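Side-chain contacts in histone-lysine N-methyltransferase SETMAR (Homo sapiens, PDB 3F2K), which methylates histone H3 through its SET domain and binds DNA through its mariner transposase domain, acting in double-strand break repair and replication fork restart: residues K11-R14 and F15-S19; Q184-A187 and E188-F191; T140-K143 and L144-G148. All blocks are in the same frame, centred on the assembly; numbering follows the deposited sequence.

Interaction 1 of 3, residues K11-R14 and F15-S19; sequences KNRR and FEVSS
On two successive turns of the amphipathic helix 8-27 in the mariner transposase domain, Arg13 reaches forward to Glu16 and Val17 while Ser18 turns back to the carbonyl of Arg14. The Arg13 chain starts with CG anti to the backbone N (chi1 -172°) and bends at the next bond, which lays the guanidinium along the helix surface. There NH1 forms a salt bridge of 3.3 Å to Glu16 OE1. The carboxylate lies at the edge of the guanidinium, but the two planes stand 84° apart and NH1 meets OE1 from above the carboxylate plane; the pair is no flat two-pronged bridge. Val17 puts CG2 under the centre of one guanidinium face, 3.5 Å from Arg13 CZ; a beta-branched valine suits this place because its CG2 methyl packs against the flat cation while the edge remains for the acid. On the buried side, Arg14 O accepts two bonds from Ser18, from N and from OG, each 2.9 Å long and coming from opposite faces of the carbonyl plane. Serine fits here because its short hydroxyl can be satisfied within its own helix. The Arg14 guanidinium leaves the helix for Asp160, Ser158 and the carbonyls of Gly222 and Ser223, while Phe15 and Ser18 pack on helix 202-219.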
loop_
_atom_site.group_PDB
_atom_site.type_symbol
_atom_site.label_atom_id
_atom_site.label_comp_id
_atom_site.label_asym_id
_atom_site.label_seq_id
_atom_site.Cartn_x
_atom_site.Cartn_y
_atom_site.Cartn_z
ATOM N N LYS A 11 -12.886 10.052 13.442
ATOM C CA LYS A 11 -14.045 9.395 12.788
ATOM C C LYS A 11 -14.660 10.268 11.724
ATOM O O LYS A 11 -15.075 9.789 10.653
ATOM C CB LYS A 11 -15.115 9.065 13.843
ATOM C CG LYS A 11 -14.653 7.922 14.776
ATOM C CD LYS A 11 -15.804 7.433 15.683
ATOM C CE LYS A 11 -16.178 8.486 16.698
ATOM N NZ LYS A 11 -17.137 7.862 17.703
ATOM N N ASN A 12 -14.770 11.556 12.043
ATOM C CA ASN A 12 -15.265 12.524 11.035
ATOM C C ASN A 12 -14.436 12.536 9.753
ATOM O O ASN A 12 -14.997 12.478 8.672
ATOM C CB ASN A 12 -15.369 13.929 11.642
ATOM C CG ASN A 12 -16.471 14.009 12.691
ATOM O OD1 ASN A 12 -17.250 13.064 12.855
ATOM N ND2 ASN A 12 -16.504 15.112 13.434
ATOM N N ARG A 13 -13.111 12.616 9.890
ATOM C CA ARG A 13 -12.234 12.535 8.723
ATOM C C ARG A 13 -12.407 11.237 7.921
ATOM O O ARG A 13 -12.431 11.259 6.690
ATOM C CB ARG A 13 -10.777 12.622 9.183
ATOM C CG ARG A 13 -9.799 12.732 8.009
ATOM C CD ARG A 13 -9.952 14.058 7.246
ATOM N NE ARG A 13 -8.935 14.124 6.178
ATOM C CZ ARG A 13 -9.196 14.480 4.932
ATOM N NH1 ARG A 13 -10.414 14.863 4.612
ATOM N NH2 ARG A 13 -8.222 14.486 4.016
ATOM N N ARG A 14 -12.479 10.098 8.618
ATOM C CA ARG A 14 -12.727 8.790 7.973
ATOM C C ARG A 14 -14.045 8.801 7.234
ATOM O O ARG A 14 -14.094 8.344 6.065
ATOM C CB ARG A 14 -12.721 7.597 8.969
ATOM C CG ARG A 14 -11.335 7.380 9.610
ATOM C CD ARG A 14 -11.393 6.409 10.814
ATOM N NE ARG A 14 -12.198 5.217 10.522
ATOM C CZ ARG A 14 -11.759 4.081 9.970
ATOM N NH1 ARG A 14 -10.491 3.973 9.483
ATOM N NH2 ARG A 14 -12.638 3.082 9.809
ATOM N N PHE A 15 -15.068 9.369 7.861
ATOM C CA PHE A 15 -16.397 9.352 7.246
ATOM C C PHE A 15 -16.356 10.244 6.002
ATOM O O PHE A 15 -16.832 9.827 4.967
ATOM C CB PHE A 15 -17.456 9.846 8.225
ATOM C CG PHE A 15 -18.864 9.872 7.665
ATOM C CD1 PHE A 15 -19.778 8.909 8.072
ATOM C CD2 PHE A 15 -19.269 10.864 6.760
ATOM C CE1 PHE A 15 -21.098 8.883 7.565
ATOM C CE2 PHE A 15 -20.584 10.874 6.224
ATOM C CZ PHE A 15 -21.523 9.905 6.661
ATOM N N GLU A 16 -15.769 11.439 6.127
ATOM C CA GLU A 16 -15.718 12.435 5.061
ATOM C C GLU A 16 -14.998 11.838 3.850
ATOM O O GLU A 16 -15.545 11.813 2.721
ATOM C CB GLU A 16 -15.031 13.719 5.612
ATOM C CG GLU A 16 -14.957 15.024 4.700
ATOM C CD GLU A 16 -14.068 16.218 5.329
ATOM O OE1 GLU A 16 -13.088 16.002 6.116
ATOM O OE2 GLU A 16 -14.333 17.421 4.999
ATOM N N VAL A 17 -13.806 11.321 4.089
ATOM C CA VAL A 17 -13.001 10.722 2.968
ATOM C C VAL A 17 -13.680 9.532 2.343
ATOM O O VAL A 17 -13.745 9.444 1.123
ATOM C CB VAL A 17 -11.597 10.290 3.435
ATOM C CG1 VAL A 17 -10.907 9.595 2.323
ATOM C CG2 VAL A 17 -10.762 11.495 3.853
ATOM N N SER A 18 -14.227 8.644 3.167
ATOM C CA SER A 18 -14.966 7.475 2.672
ATOM C C SER A 18 -16.119 7.842 1.794
ATOM O O SER A 18 -16.239 7.341 0.678
ATOM C CB SER A 18 -15.444 6.583 3.829
ATOM O OG SER A 18 -14.282 5.943 4.396
ATOM N N SER A 19 -16.985 8.717 2.316
ATOM C CA SER A 19 -18.182 9.128 1.585
ATOM C C SER A 19 -17.807 9.788 0.228
ATOM O O SER A 19 -18.414 9.483 -0.835
ATOM C CB SER A 19 -19.040 10.090 2.479
ATOM O OG SER A 19 -20.112 10.698 1.708
#

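Interaction 2 of 3, residues Q184-A187 and E188-F191; sequences QQDA and ENAF
Gln184 and Glu188 meet one turn apart, their side chains crossing at a slant, in the first turns of helix 184-196, which packs against strands 72-80 and 83-89 of the RNase H-like transposase fold. The tightly packed side is carried by small and apolar residues. Ala187, whose small size suits the close approach to the sheet, sets its methyl against Val73 and Phe181, and Phe191 reaches Val75 and Ile77 and stands edge-to-face with Tyr87. The backbone beneath is regular, as in the 3.0 Å bond from Phe191 N to Ala187 O. Glu188 lies at the margin: its CG rests 3.1 Å from Gln184 O, and its side chain also touches Phe89. Looser contacts occupy the solvent side, where Gln185 and Asn189 are exposed and polar amides suit the setting. The Gln185 chain bends at its second torsion (chi2 61°), which carries its amide forward to Asn189, whose CG lies beside its own backbone N. The two amide planes are 30° apart. They share one weak hydrogen bond, from Gln185 NE2 to Asn189 OD1, at 3.1 Å with an N-H...O angle of 134°.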
loop_
_atom_site.group_PDB
_atom_site.type_symbol
_atom_site.label_atom_id
_atom_site.label_comp_id
_atom_site.label_asym_id
_atom_site.label_seq_id
_atom_site.Cartn_x
_atom_site.Cartn_y
_atom_site.Cartn_z
ATOM N N GLN A 184 18.779 -11.877 6.395
ATOM C CA GLN A 184 17.897 -11.051 5.558
ATOM C C GLN A 184 17.548 -11.744 4.244
ATOM O O GLN A 184 16.469 -11.511 3.673
ATOM C CB GLN A 184 18.512 -9.686 5.241
ATOM C CG GLN A 184 17.492 -8.744 4.516
ATOM C CD GLN A 184 18.052 -7.373 4.075
ATOM O OE1 GLN A 184 17.836 -6.939 2.934
ATOM N NE2 GLN A 184 18.738 -6.695 4.975
ATOM N N GLN A 185 18.459 -12.579 3.747
ATOM C CA GLN A 185 18.232 -13.224 2.461
ATOM C C GLN A 185 17.098 -14.262 2.537
ATOM O O GLN A 185 16.291 -14.390 1.603
ATOM C CB GLN A 185 19.536 -13.822 1.920
ATOM C CG GLN A 185 19.440 -14.365 0.497
ATOM C CD GLN A 185 19.065 -13.317 -0.543
ATOM O OE1 GLN A 185 19.881 -12.478 -0.930
ATOM N NE2 GLN A 185 17.833 -13.392 -1.031
ATOM N N ASP A 186 17.016 -14.977 3.661
ATOM C CA ASP A 186 15.993 -16.007 3.816
ATOM C C ASP A 186 14.639 -15.365 3.933
ATOM O O ASP A 186 13.645 -15.936 3.466
ATOM C CB ASP A 186 16.218 -16.846 5.085
ATOM C CG ASP A 186 17.494 -17.676 5.023
ATOM O OD1 ASP A 186 17.911 -18.107 3.910
ATOM O OD2 ASP A 186 18.057 -17.901 6.118
ATOM N N ALA A 187 14.615 -14.194 4.575
ATOM C CA ALA A 187 13.388 -13.414 4.778
ATOM C C ALA A 187 12.902 -12.889 3.428
ATOM O O ALA A 187 11.696 -12.998 3.108
ATOM C CB ALA A 187 13.607 -12.276 5.803
ATOM N N GLU A 188 13.832 -12.344 2.643
ATOM C CA GLU A 188 13.562 -11.969 1.237
ATOM C C GLU A 188 13.063 -13.113 0.343
ATOM O O GLU A 188 12.148 -12.932 -0.489
ATOM C CB GLU A 188 14.792 -11.354 0.582
ATOM C CG GLU A 188 15.245 -10.015 1.193
ATOM C CD GLU A 188 16.294 -9.323 0.324
ATOM O OE1 GLU A 188 16.899 -8.326 0.792
ATOM O OE2 GLU A 188 16.505 -9.770 -0.837
ATOM N N ASN A 189 13.714 -14.272 0.457
ATOM C CA ASN A 189 13.312 -15.433 -0.328
ATOM C C ASN A 189 11.889 -15.865 0.050
ATOM O O ASN A 189 11.152 -16.283 -0.827
ATOM C CB ASN A 189 14.262 -16.620 -0.129
ATOM C CG ASN A 189 15.632 -16.411 -0.763
ATOM O OD1 ASN A 189 15.804 -15.637 -1.714
ATOM N ND2 ASN A 189 16.629 -17.141 -0.236
ATOM N N ALA A 190 11.528 -15.810 1.331
ATOM C CA ALA A 190 10.152 -16.182 1.743
ATOM C C ALA A 190 9.106 -15.133 1.211
ATOM O O ALA A 190 8.041 -15.487 0.700
ATOM C CB ALA A 190 10.085 -16.357 3.213
ATOM N N PHE A 191 9.452 -13.843 1.287
ATOM C CA PHE A 191 8.588 -12.836 0.674
ATOM C C PHE A 191 8.432 -13.075 -0.835
ATOM O O PHE A 191 7.342 -12.960 -1.405
ATOM C CB PHE A 191 9.121 -11.420 0.999
ATOM C CG PHE A 191 8.249 -10.354 0.485
ATOM C CD1 PHE A 191 7.131 -9.939 1.238
ATOM C CD2 PHE A 191 8.456 -9.832 -0.798
ATOM C CE1 PHE A 191 6.252 -8.939 0.744
ATOM C CE2 PHE A 191 7.566 -8.870 -1.308
ATOM C CZ PHE A 191 6.483 -8.425 -0.541
#

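Interaction 3 of 3, residues T140-K143 and L144-G148; sequences TLQK and LNELG
Thr140 and Leu144 lie side by side on the buried face of the short helix 140-147, Thr140 CG2 being 3.9 Å from Leu144 CD1, and both pack against Ile105 of helix 98-115. The threonine suits a buried place because its methyl joins this apolar packing while OG1 is satisfied by Ser98 OG and Pro134 O. The backbone is bonded in steps of four: Leu144 N to Thr140 O, Asn145 N to Leu141 O, Glu146 N to Gln142 O and Leu147 N to Lys143 O, the last at 2.9 Å and the most bent, 144° at the hydrogen. Lys143 folds at both its second and third torsions, bringing its CD to 3.9 Å from Leu147 CD1. Its NZ stays 4.5 Å from Glu146 OE1, beyond a salt bridge, and pairs instead with Asp106. With the long chain cut back to an alanine here, Asp106 is likely to lose its cationic mate and Leu147 the methylenes packed against it. On the exposed face, the Gln142 amide and the Glu146 carboxylate are nearly parallel, 10° apart, without a hydrogen bond between them. Beyond Leu147 the chain turns to positive phi at Gly148, a value easily adopted without a CB. Gly148 N bonds to Asn145 O at 3.2 Å and weakly to Leu144 O, closing the helix with a Schellman motif.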
loop_
_atom_site.group_PDB
_atom_site.type_symbol
_atom_site.label_atom_id
_atom_site.label_comp_id
_atom_site.label_asym_id
_atom_site.label_seq_id
_atom_site.Cartn_x
_atom_site.Cartn_y
_atom_site.Cartn_z
ATOM N N THR A 140 9.555 13.886 -1.759
ATOM C CA THR A 140 8.472 13.005 -2.221
ATOM C C THR A 140 7.363 13.769 -2.969
ATOM O O THR A 140 6.925 13.315 -4.041
ATOM C CB THR A 140 7.947 12.134 -1.044
ATOM O OG1 THR A 140 8.966 11.188 -0.741
ATOM C CG2 THR A 140 6.615 11.343 -1.472
ATOM N N LEU A 141 6.846 14.871 -2.406
ATOM C CA LEU A 141 5.761 15.569 -3.054
ATOM C C LEU A 141 6.157 16.051 -4.454
ATOM O O LEU A 141 5.421 15.859 -5.436
ATOM C CB LEU A 141 5.291 16.748 -2.178
ATOM C CG LEU A 141 4.704 16.249 -0.811
ATOM C CD1 LEU A 141 4.286 17.427 -0.042
ATOM C CD2 LEU A 141 3.453 15.361 -1.147
ATOM N N GLN A 142 7.323 16.667 -4.557
ATOM C CA GLN A 142 7.798 17.086 -5.885
ATOM C C GLN A 142 7.965 15.908 -6.891
ATOM O O GLN A 142 7.638 16.057 -8.053
ATOM C CB GLN A 142 9.082 17.879 -5.771
ATOM C CG GLN A 142 9.364 18.575 -7.145
ATOM C CD GLN A 142 10.634 19.368 -7.146
ATOM O OE1 GLN A 142 11.755 18.818 -7.082
ATOM N NE2 GLN A 142 10.479 20.663 -7.227
ATOM N N LYS A 143 8.441 14.770 -6.438
ATOM C CA LYS A 143 8.615 13.631 -7.309
ATOM C C LYS A 143 7.263 13.206 -7.877
ATOM O O LYS A 143 7.133 12.893 -9.056
ATOM C CB LYS A 143 9.240 12.494 -6.516
ATOM C CG LYS A 143 9.539 11.213 -7.379
ATOM C CD LYS A 143 10.397 11.547 -8.588
ATOM C CE LYS A 143 11.784 11.993 -8.184
ATOM N NZ LYS A 143 12.640 11.955 -9.441
ATOM N N LEU A 144 6.276 13.140 -6.990
ATOM C CA LEU A 144 4.921 12.783 -7.389
ATOM C C LEU A 144 4.414 13.793 -8.404
ATOM O O LEU A 144 3.932 13.374 -9.475
ATOM C CB LEU A 144 3.958 12.667 -6.189
ATOM C CG LEU A 144 4.345 11.362 -5.395
ATOM C CD1 LEU A 144 3.619 11.363 -4.008
ATOM C CD2 LEU A 144 4.109 10.002 -6.127
ATOM N N ASN A 145 4.598 15.088 -8.141
ATOM C CA ASN A 145 4.105 16.075 -9.078
ATOM C C ASN A 145 4.821 15.904 -10.465
ATOM O O ASN A 145 4.164 15.910 -11.525
ATOM C CB ASN A 145 4.265 17.489 -8.501
ATOM C CG ASN A 145 3.895 18.584 -9.516
ATOM O OD1 ASN A 145 4.796 19.220 -10.119
ATOM N ND2 ASN A 145 2.606 18.805 -9.708
ATOM N N GLU A 146 6.131 15.735 -10.437
ATOM C CA GLU A 146 6.950 15.608 -11.627
ATOM C C GLU A 146 6.639 14.391 -12.463
ATOM O O GLU A 146 6.634 14.509 -13.683
ATOM C CB GLU A 146 8.433 15.624 -11.275
ATOM C CG GLU A 146 8.841 16.946 -10.746
ATOM C CD GLU A 146 10.353 17.020 -10.545
ATOM O OE1 GLU A 146 10.983 15.955 -10.538
ATOM O OE2 GLU A 146 10.892 18.138 -10.360
ATOM N N LEU A 147 6.234 13.291 -11.832
ATOM C CA LEU A 147 5.920 12.101 -12.593
ATOM C C LEU A 147 4.473 11.990 -12.964
ATOM O O LEU A 147 4.105 11.018 -13.634
ATOM C CB LEU A 147 6.367 10.854 -11.836
ATOM C CG LEU A 147 7.863 10.677 -11.553
ATOM C CD1 LEU A 147 8.019 9.423 -10.774
ATOM C CD2 LEU A 147 8.699 10.560 -12.924
ATOM N N GLY A 148 3.652 12.948 -12.502
ATOM C CA GLY A 148 2.205 13.006 -12.882
ATOM C C GLY A 148 1.267 12.208 -11.989
ATOM O O GLY A 148 0.181 11.852 -12.425
#

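All three contacts are turns of separate helices of the transposase domain, in the chain order interaction 1, interaction 3, interaction 2; of these helices, 184-196 packs directly on strands of the mixed sheet. None of the contacts touches another. Interactions 1 and 2 lie on opposite sides of the chain's centre, their own centres 38 Å apart; interactions 1 and 3 come nearest, with about 13 Å between closest atoms. The magnesium ion, bound by Asp38 and Asp130, is a common reference point: the side chains of Arg14, Thr140 and Phe191 lie about 13, 13 and 14 Å from it. Thr140 and Arg14 are about 10 and 11 Å from the Asp130 side chain, Phe191 about 10 Å from that of Asp38.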